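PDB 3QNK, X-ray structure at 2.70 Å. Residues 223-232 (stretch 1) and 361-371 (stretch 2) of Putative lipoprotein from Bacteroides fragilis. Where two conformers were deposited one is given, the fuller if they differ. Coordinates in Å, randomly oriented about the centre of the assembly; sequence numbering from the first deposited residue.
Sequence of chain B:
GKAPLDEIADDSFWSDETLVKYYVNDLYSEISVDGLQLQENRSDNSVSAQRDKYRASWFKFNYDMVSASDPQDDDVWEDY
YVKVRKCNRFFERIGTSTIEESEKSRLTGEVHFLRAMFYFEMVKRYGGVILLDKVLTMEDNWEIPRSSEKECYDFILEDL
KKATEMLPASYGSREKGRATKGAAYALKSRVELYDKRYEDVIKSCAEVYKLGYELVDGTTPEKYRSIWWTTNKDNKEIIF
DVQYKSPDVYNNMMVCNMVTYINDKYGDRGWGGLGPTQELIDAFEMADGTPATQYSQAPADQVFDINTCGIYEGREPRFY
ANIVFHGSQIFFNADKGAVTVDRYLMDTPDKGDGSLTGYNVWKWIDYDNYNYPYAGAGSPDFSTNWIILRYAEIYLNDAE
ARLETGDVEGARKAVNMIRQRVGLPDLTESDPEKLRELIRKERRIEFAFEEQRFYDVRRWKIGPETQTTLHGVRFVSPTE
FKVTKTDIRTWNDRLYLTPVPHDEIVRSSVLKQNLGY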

# COMPACT_ATOMS: atom_id res chain seq x y z
N LYS B 223 -36.57 14.32 -3.64
CA LYS B 223 -36.54 14.57 -2.19
C LYS B 223 -35.66 13.54 -1.47
O LYS B 223 -34.82 13.93 -0.66
N TYR B 224 -35.82 12.25 -1.78
CA TYR B 224 -35.02 11.18 -1.17
C TYR B 224 -33.55 11.32 -1.55
O TYR B 224 -32.70 11.30 -0.65
N ARG B 225 -33.25 11.51 -2.87
CA ARG B 225 -31.87 11.69 -3.38
C ARG B 225 -31.15 12.88 -2.77
O ARG B 225 -29.93 12.89 -2.73
N SER B 226 -31.91 13.86 -2.30
CA SER B 226 -31.34 15.07 -1.71
C SER B 226 -30.56 14.81 -0.40
O SER B 226 -29.91 15.72 0.09
N ILE B 227 -30.62 13.58 0.17
CA ILE B 227 -29.89 13.22 1.39
C ILE B 227 -28.40 13.33 1.07
O ILE B 227 -27.62 13.88 1.85
N TRP B 228 -28.05 12.91 -0.15
CA TRP B 228 -26.68 12.84 -0.63
C TRP B 228 -26.18 14.11 -1.31
O TRP B 228 -24.99 14.16 -1.65
N TRP B 229 -27.05 15.14 -1.47
CA TRP B 229 -26.63 16.37 -2.14
C TRP B 229 -25.64 17.11 -1.32
O TRP B 229 -25.80 17.24 -0.10
N THR B 230 -24.60 17.61 -2.00
CA THR B 230 -23.54 18.42 -1.40
C THR B 230 -24.15 19.76 -0.97
O THR B 230 -23.73 20.31 0.06
N THR B 231 -25.22 20.22 -1.67
CA THR B 231 -25.95 21.44 -1.30
C THR B 231 -26.96 21.16 -0.15
O THR B 231 -27.76 22.04 0.21
N ASN B 232 -26.94 19.96 0.42
CA ASN B 232 -27.82 19.59 1.52
C ASN B 232 -27.04 18.82 2.57
O ASN B 232 -27.64 18.14 3.41
N VAL B 361 -26.02 2.93 -10.98
CA VAL B 361 -26.45 3.50 -9.70
C VAL B 361 -26.76 5.05 -9.85
O VAL B 361 -26.17 5.73 -10.71
N TRP B 362 -27.71 5.56 -9.04
CA TRP B 362 -27.98 7.00 -8.88
C TRP B 362 -27.49 7.39 -7.42
O TRP B 362 -26.28 7.59 -7.20
N LYS B 363 -28.44 7.39 -6.43
CA LYS B 363 -28.23 7.65 -5.01
C LYS B 363 -27.23 8.80 -4.73
O LYS B 363 -27.58 9.97 -4.89
N TRP B 364 -25.99 8.46 -4.35
CA TRP B 364 -24.95 9.41 -4.00
C TRP B 364 -24.29 10.06 -5.23
O TRP B 364 -23.40 10.88 -5.03
N ILE B 365 -24.72 9.74 -6.47
CA ILE B 365 -24.23 10.46 -7.65
C ILE B 365 -25.22 11.63 -7.85
O ILE B 365 -26.41 11.38 -8.09
N ASP B 366 -24.76 12.89 -7.69
CA ASP B 366 -25.59 14.09 -7.80
C ASP B 366 -25.87 14.45 -9.27
O ASP B 366 -25.44 15.50 -9.75
N TYR B 367 -26.65 13.60 -9.97
CA TYR B 367 -27.12 13.84 -11.32
C TYR B 367 -28.18 14.96 -11.32
O TYR B 367 -28.50 15.52 -12.37
N ASP B 368 -28.73 15.29 -10.14
CA ASP B 368 -29.70 16.37 -10.00
C ASP B 368 -29.04 17.75 -10.17
O ASP B 368 -29.54 18.58 -10.92
N ASN B 369 -27.91 17.98 -9.48
CA ASN B 369 -27.28 19.30 -9.45
C ASN B 369 -25.99 19.45 -10.20
O ASN B 369 -25.76 20.50 -10.79
N TYR B 370 -25.11 18.44 -10.13
CA TYR B 370 -23.78 18.50 -10.75
C TYR B 370 -23.79 18.74 -12.24
O TYR B 370 -24.79 18.48 -12.94
N ASN B 371 -22.66 19.31 -12.69
CA ASN B 371 -22.33 19.53 -14.10
C ASN B 371 -21.50 18.33 -14.54
O ASN B 371 -20.98 17.59 -13.68

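Trp-362 opens the contact. Its CA-to-CB bond points toward stretch 1, and with chi1 t (-163°) its indole becomes a platform for Arg-225. The guanidinium lies flat on it, planes at 6° and centres 3.7 Å apart; Arg-225 CZ sits 3.7 Å from the centroid of the Trp-362 six-membered ring, 22° off the normal, which supports a cation-pi reading. Arg-225 CD lies 3.3 Å from the centroid of the Trp-362 five-membered ring, so methylene and charged group share one face.

The type II' turn from Trp-362 to Ile-365 carries Lys-363 at phi 40°. Its CB points sideways, yet the chain, with chi1 between wells at -127° and chi2 and chi3 t, runs across Trp-228: Lys-363 CG is 4.0 Å from the centroid of the six-membered ring of Trp-228, 10° off the normal. Water 1 joins the backbones, donating to Lys-363 O (2.6 Å) and Arg-225 O (3.1 Å).

Trp-364 (chi1 p) brings CB within 3.6 Å of Trp-228 CD1 and turns its ring edge to the face of Trp-228, planes at 71°. Ile-365 points away.

Asp-366 (chi1 t) points toward stretch 1, with OD1 3.5 Å from Trp-229 CD1, over the indole face. Asp-366 OD1 also accepts from Asn-369 N at 2.9 Å.

Asp-368 (chi1 m) is the polar centre. Asp-368 OD2 receives Arg-225 NE at 2.8 Å (154°) and Asp-368 OD1 receives Arg-225 NH2 at 2.9 Å (149°), a two-point salt bridge near the guanidinium plane that leaves its face free for Trp-362. Asp-368 OD2 also accepts from Trp-229 NE1 at 3.2 Å (145°).

Asn-369 (chi1 m) lays ND2 over the Trp-229 face, 3.2 Å from CD2 of Trp-229. Finally, Tyr-370 (chi1 m) presents its ring edge to Thr-230, CE1 lying 3.5 Å from Thr-230 OG1.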

# COMPACT_ATOMS: atom_id res chain seq x y z
CB LYS B 223 -37.95 14.55 -1.58
CG LYS B 223 -38.63 15.89 -1.54
CD LYS B 223 -40.08 15.72 -1.13
CE LYS B 223 -40.75 17.04 -0.88
NZ LYS B 223 -42.10 16.84 -0.29
CB TYR B 224 -35.56 9.80 -1.58
CG TYR B 224 -34.87 8.66 -0.87
CD1 TYR B 224 -35.33 8.19 0.36
CD2 TYR B 224 -33.78 8.00 -1.44
CE1 TYR B 224 -34.71 7.12 1.01
CE2 TYR B 224 -33.15 6.95 -0.80
CZ TYR B 224 -33.62 6.51 0.42
OH TYR B 224 -33.00 5.46 1.05
CB ARG B 225 -31.86 11.86 -4.89
CG ARG B 225 -32.12 10.59 -5.64
CD ARG B 225 -31.82 10.76 -7.09
NE ARG B 225 -32.54 11.88 -7.71
CZ ARG B 225 -33.58 11.76 -8.54
NH1 ARG B 225 -34.05 10.56 -8.87
NH2 ARG B 225 -34.14 12.84 -9.05
CB SER B 226 -32.42 16.12 -1.48
OG SER B 226 -33.12 15.82 -0.29
CB ILE B 227 -30.31 11.80 1.87
CG1 ILE B 227 -31.76 11.78 2.39
CG2 ILE B 227 -29.34 11.21 2.92
CD1 ILE B 227 -32.39 10.39 2.50
CB TRP B 228 -26.55 11.66 -1.58
CG TRP B 228 -26.67 10.40 -0.80
CD1 TRP B 228 -25.69 9.82 -0.05
CD2 TRP B 228 -27.88 9.69 -0.51
NE1 TRP B 228 -26.21 8.78 0.68
CE2 TRP B 228 -27.54 8.64 0.38
CE3 TRP B 228 -29.21 9.80 -0.95
CZ2 TRP B 228 -28.49 7.70 0.83
CZ3 TRP B 228 -30.15 8.89 -0.48
CH2 TRP B 228 -29.79 7.86 0.41
CB TRP B 229 -27.79 17.33 -2.44
CG TRP B 229 -28.78 16.85 -3.45
CD1 TRP B 229 -28.73 15.71 -4.20
CD2 TRP B 229 -30.00 17.50 -3.80
NE1 TRP B 229 -29.84 15.60 -4.98
CE2 TRP B 229 -30.64 16.70 -4.76
CE3 TRP B 229 -30.62 18.69 -3.39
CZ2 TRP B 229 -31.88 17.03 -5.31
CZ3 TRP B 229 -31.84 19.04 -3.94
CH2 TRP B 229 -32.46 18.22 -4.90
CB THR B 230 -22.35 18.52 -2.35
OG1 THR B 230 -22.85 18.78 -3.66
CG2 THR B 230 -21.53 17.22 -2.40
CB THR B 231 -26.68 22.05 -2.52
OG1 THR B 231 -27.51 21.08 -3.14
CG2 THR B 231 -25.73 22.68 -3.53
CB ASN B 232 -29.03 18.79 1.03
CG ASN B 232 -30.20 18.79 1.98
OD1 ASN B 232 -30.48 19.79 2.68
ND2 ASN B 232 -30.89 17.67 2.05
CB VAL B 361 -25.38 3.22 -8.60
CG1 VAL B 361 -24.10 4.01 -8.88
CG2 VAL B 361 -25.91 3.56 -7.21
CB TRP B 362 -29.46 7.36 -9.12
CG TRP B 362 -29.68 8.82 -9.35
CD1 TRP B 362 -28.99 9.85 -8.78
CD2 TRP B 362 -30.61 9.41 -10.26
NE1 TRP B 362 -29.44 11.06 -9.27
CE2 TRP B 362 -30.45 10.82 -10.18
CE3 TRP B 362 -31.52 8.90 -11.21
CZ2 TRP B 362 -31.20 11.72 -10.96
CZ3 TRP B 362 -32.28 9.79 -11.96
CH2 TRP B 362 -32.13 11.18 -11.82
CB LYS B 363 -27.79 6.37 -4.28
CG LYS B 363 -28.67 6.06 -3.07
CD LYS B 363 -27.91 5.29 -2.04
CE LYS B 363 -28.79 4.78 -0.93
NZ LYS B 363 -29.95 3.95 -1.34
CB TRP B 364 -23.91 8.79 -3.04
CG TRP B 364 -23.63 7.34 -3.31
CD1 TRP B 364 -24.19 6.26 -2.69
CD2 TRP B 364 -22.79 6.82 -4.35
NE1 TRP B 364 -23.72 5.09 -3.26
CE2 TRP B 364 -22.86 5.41 -4.28
CE3 TRP B 364 -21.96 7.42 -5.32
CZ2 TRP B 364 -22.11 4.58 -5.12
CZ3 TRP B 364 -21.23 6.60 -6.16
CH2 TRP B 364 -21.31 5.20 -6.05
CB ILE B 365 -23.99 9.63 -8.93
CG1 ILE B 365 -22.94 8.54 -8.68
CG2 ILE B 365 -23.52 10.57 -10.07
CD1 ILE B 365 -22.81 7.51 -9.79
CB ASP B 366 -24.94 15.27 -7.05
CG ASP B 366 -25.87 16.40 -6.63
OD1 ASP B 366 -27.03 16.45 -7.12
OD2 ASP B 366 -25.42 17.25 -5.80
CB TYR B 367 -27.73 12.56 -11.91
CG TYR B 367 -26.76 11.46 -12.27
CD1 TYR B 367 -25.71 11.69 -13.16
CD2 TYR B 367 -26.98 10.15 -11.86
CE1 TYR B 367 -24.86 10.67 -13.57
CE2 TYR B 367 -26.13 9.12 -12.26
CZ TYR B 367 -25.08 9.38 -13.11
OH TYR B 367 -24.24 8.37 -13.51
CB ASP B 368 -30.40 16.31 -8.62
CG ASP B 368 -31.34 15.14 -8.42
OD1 ASP B 368 -32.40 15.13 -9.07
OD2 ASP B 368 -31.03 14.25 -7.60
CB ASN B 369 -27.02 19.69 -8.00
CG ASN B 369 -28.28 19.68 -7.17
OD1 ASN B 369 -29.20 20.48 -7.41
ND2 ASN B 369 -28.38 18.76 -6.22
CB TYR B 370 -22.98 17.21 -10.47
CG TYR B 370 -22.17 17.21 -9.19
CD1 TYR B 370 -22.56 17.97 -8.09
CD2 TYR B 370 -21.04 16.41 -9.05
CE1 TYR B 370 -21.84 17.96 -6.90
CE2 TYR B 370 -20.32 16.37 -7.86
CZ TYR B 370 -20.71 17.15 -6.79
OH TYR B 370 -19.99 17.11 -5.61
CB ASN B 371 -21.60 20.86 -14.37
CG ASN B 371 -21.19 21.07 -15.83
OD1 ASN B 371 -21.83 20.57 -16.78
ND2 ASN B 371 -20.08 21.77 -16.04
O HOH W 1 -28.16 12.47 -5.19